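Local atomic coordinates of De novo designed protein CA01 (Synthetic construct, PDB entry 5E6G), a protein that has no known natural function, being a computationally designed, mainly helical protein from work on designing structurally distinct proteins with strategies inspired by evolution. Residues Asp53-Arg56 with Glu57-Arg61. Sequence-based numbering, arbitrary orientation.
Sequences DDER and EDRYR
Asp53 and Glu57 meet through the backbone at the first turn of helix 54-75: Glu57 N donates to Asp53 O at 2.9 Å. The i to i+4 pattern continues through Asp58 N to Asp54 O, Arg59 N to Glu55 O and Tyr60 N to Arg56 O, and the straightest of these bonds is that of Asp58 (N-H...O 174°). Asp53 is the N-cap, a place suited to a short acceptor: its OD1 takes a weak bond from Arg56 N, while OD2 receives Arg56 NE at 2.9 Å, from above the carboxylate plane but within the guanidinium plane. Acidic residues dominate this first turn, where negative charge probably suits the positive end of the helix dipole. Glu55 pairs with Arg59 one turn on. Its chain turns sharply at chi2 (-92°), bringing the carboxylate against Arg59 CD, a tight approach with OE2 at 3.0 Å. Arg59 NH1 reaches OE1 on its syn side at 3.3 Å and makes a weaker bond to OE2; OE1 lies in the guanidinium plane, although carboxylate and guanidinium are turned 51° apart. Arg56 NH1 lies 4.0 Å from Arg59 NH1, a like-charge approach that the acidic partners of both probably temper. With Arg59 cut back to an alanine, the Glu55 carboxylate would probably lose its cationic mate and be freer to turn, and Ala133 O would lose this donor. Arg56 runs alongside Tyr60, its CG 3.8 Å from Tyr60 CE2. Buried Glu57 is long enough to reach Arg61, whose NE and NH2 grip OE2 side-on in a salt bridge. The contact lies at the surface, near one end of the helical bundle: Arg59 NH2 ties it to the C-terminal segment at Ala133 O, while Glu57 touches Arg49 and Tyr60, aptly aromatic, packs on Leu41, Glu44 and Ile45 of helix 24-50.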
loop_
_atom_site.group_PDB
_atom_site.type_symbol
_atom_site.label_atom_id
_atom_site.label_comp_id
_atom_site.label_asym_id
_atom_site.label_seq_id
_atom_site.Cartn_x
_atom_site.Cartn_y
_atom_site.Cartn_z
ATOM N N ASP A 53 -11.324 -10.792 15.828
ATOM C CA ASP A 53 -10.697 -9.488 16.013
ATOM C C ASP A 53 -11.075 -8.564 14.854
ATOM O O ASP A 53 -10.305 -8.390 13.908
ATOM C CB ASP A 53 -9.176 -9.641 16.119
ATOM C CG ASP A 53 -8.492 -8.389 16.640
ATOM O OD1 ASP A 53 -9.152 -7.335 16.741
ATOM O OD2 ASP A 53 -7.285 -8.463 16.947
ATOM N N ASP A 54 -12.266 -7.979 14.936
ATOM C CA ASP A 54 -12.812 -7.177 13.844
ATOM C C ASP A 54 -11.973 -5.943 13.529
ATOM O O ASP A 54 -11.732 -5.630 12.361
ATOM C CB ASP A 54 -14.246 -6.741 14.170
ATOM C CG ASP A 54 -15.227 -7.899 14.175
ATOM O OD1 ASP A 54 -14.899 -8.968 13.618
ATOM O OD2 ASP A 54 -16.333 -7.733 14.728
ATOM N N GLU A 55 -11.544 -5.239 14.571
ATOM C CA GLU A 55 -10.763 -4.017 14.409
ATOM C C GLU A 55 -9.502 -4.299 13.601
ATOM O O GLU A 55 -9.145 -3.547 12.694
ATOM C CB GLU A 55 -10.410 -3.431 15.779
ATOM C CG GLU A 55 -9.689 -2.086 15.730
ATOM C CD GLU A 55 -8.167 -2.195 15.729
ATOM O OE1 GLU A 55 -7.623 -3.310 15.883
ATOM O OE2 GLU A 55 -7.511 -1.143 15.577
ATOM N N ARG A 56 -8.844 -5.403 13.931
ATOM C CA ARG A 56 -7.639 -5.829 13.235
ATOM C C ARG A 56 -7.953 -6.261 11.806
ATOM O O ARG A 56 -7.213 -5.938 10.875
ATOM C CB ARG A 56 -6.981 -6.975 14.002
ATOM C CG ARG A 56 -5.562 -7.307 13.582
ATOM C CD ARG A 56 -4.879 -8.136 14.657
ATOM N NE ARG A 56 -4.832 -7.421 15.931
ATOM C CZ ARG A 56 -3.928 -6.497 16.247
ATOM N NH1 ARG A 56 -2.974 -6.163 15.388
ATOM N NH2 ARG A 56 -3.978 -5.906 17.432
ATOM N N GLU A 57 -9.051 -6.994 11.641
ATOM C CA GLU A 57 -9.454 -7.481 10.325
ATOM C C GLU A 57 -9.721 -6.323 9.368
ATOM O O GLU A 57 -9.217 -6.312 8.248
ATOM C CB GLU A 57 -10.700 -8.367 10.435
ATOM C CG GLU A 57 -11.114 -8.997 9.119
ATOM C CD GLU A 57 -12.353 -9.880 9.236
ATOM O OE1 GLU A 57 -12.689 -10.275 10.371
ATOM O OE2 GLU A 57 -12.973 -10.188 8.188
ATOM N N ASP A 58 -10.512 -5.355 9.821
ATOM C CA ASP A 58 -10.850 -4.193 9.008
ATOM C C ASP A 58 -9.601 -3.445 8.555
ATOM O O ASP A 58 -9.477 -3.082 7.385
ATOM C CB ASP A 58 -11.768 -3.245 9.784
ATOM C CG ASP A 58 -13.128 -3.852 10.068
ATOM O OD1 ASP A 58 -13.473 -4.873 9.435
ATOM O OD2 ASP A 58 -13.856 -3.302 10.919
ATOM N N ARG A 59 -8.680 -3.223 9.486
ATOM C CA ARG A 59 -7.443 -2.514 9.188
ATOM C C ARG A 59 -6.657 -3.214 8.082
ATOM O O ARG A 59 -6.153 -2.565 7.164
ATOM C CB ARG A 59 -6.589 -2.387 10.450
ATOM C CG ARG A 59 -7.124 -1.375 11.455
ATOM C CD ARG A 59 -6.460 -1.540 12.814
ATOM N NE ARG A 59 -5.005 -1.485 12.716
ATOM C CZ ARG A 59 -4.169 -2.011 13.606
ATOM N NH1 ARG A 59 -4.633 -2.647 14.675
ATOM N NH2 ARG A 59 -2.860 -1.907 13.422
ATOM N N TYR A 60 -6.564 -4.538 8.161
ATOM C CA TYR A 60 -5.857 -5.306 7.141
ATOM C C TYR A 60 -6.629 -5.324 5.822
ATOM O O TYR A 60 -6.036 -5.431 4.747
ATOM C CB TYR A 60 -5.609 -6.739 7.616
ATOM C CG TYR A 60 -4.359 -6.908 8.453
ATOM C CD1 TYR A 60 -3.115 -6.562 7.948
ATOM C CD2 TYR A 60 -4.422 -7.431 9.739
ATOM C CE1 TYR A 60 -1.967 -6.717 8.702
ATOM C CE2 TYR A 60 -3.273 -7.592 10.504
ATOM C CZ TYR A 60 -2.051 -7.233 9.975
ATOM O OH TYR A 60 -0.904 -7.388 10.713
ATOM N N ARG A 61 -7.950 -5.219 5.906
ATOM C CA ARG A 61 -8.786 -5.170 4.714
ATOM C C ARG A 61 -8.579 -3.859 3.953
ATOM O O ARG A 61 -8.530 -3.853 2.726
ATOM C CB ARG A 61 -10.259 -5.347 5.090
ATOM C CG ARG A 61 -10.640 -6.796 5.363
ATOM C CD ARG A 61 -12.071 -6.936 5.855
ATOM N NE ARG A 61 -12.463 -8.341 5.962
ATOM C CZ ARG A 61 -13.112 -9.021 5.019
ATOM N NH1 ARG A 61 -13.464 -8.435 3.882
ATOM N NH2 ARG A 61 -13.415 -10.296 5.216
#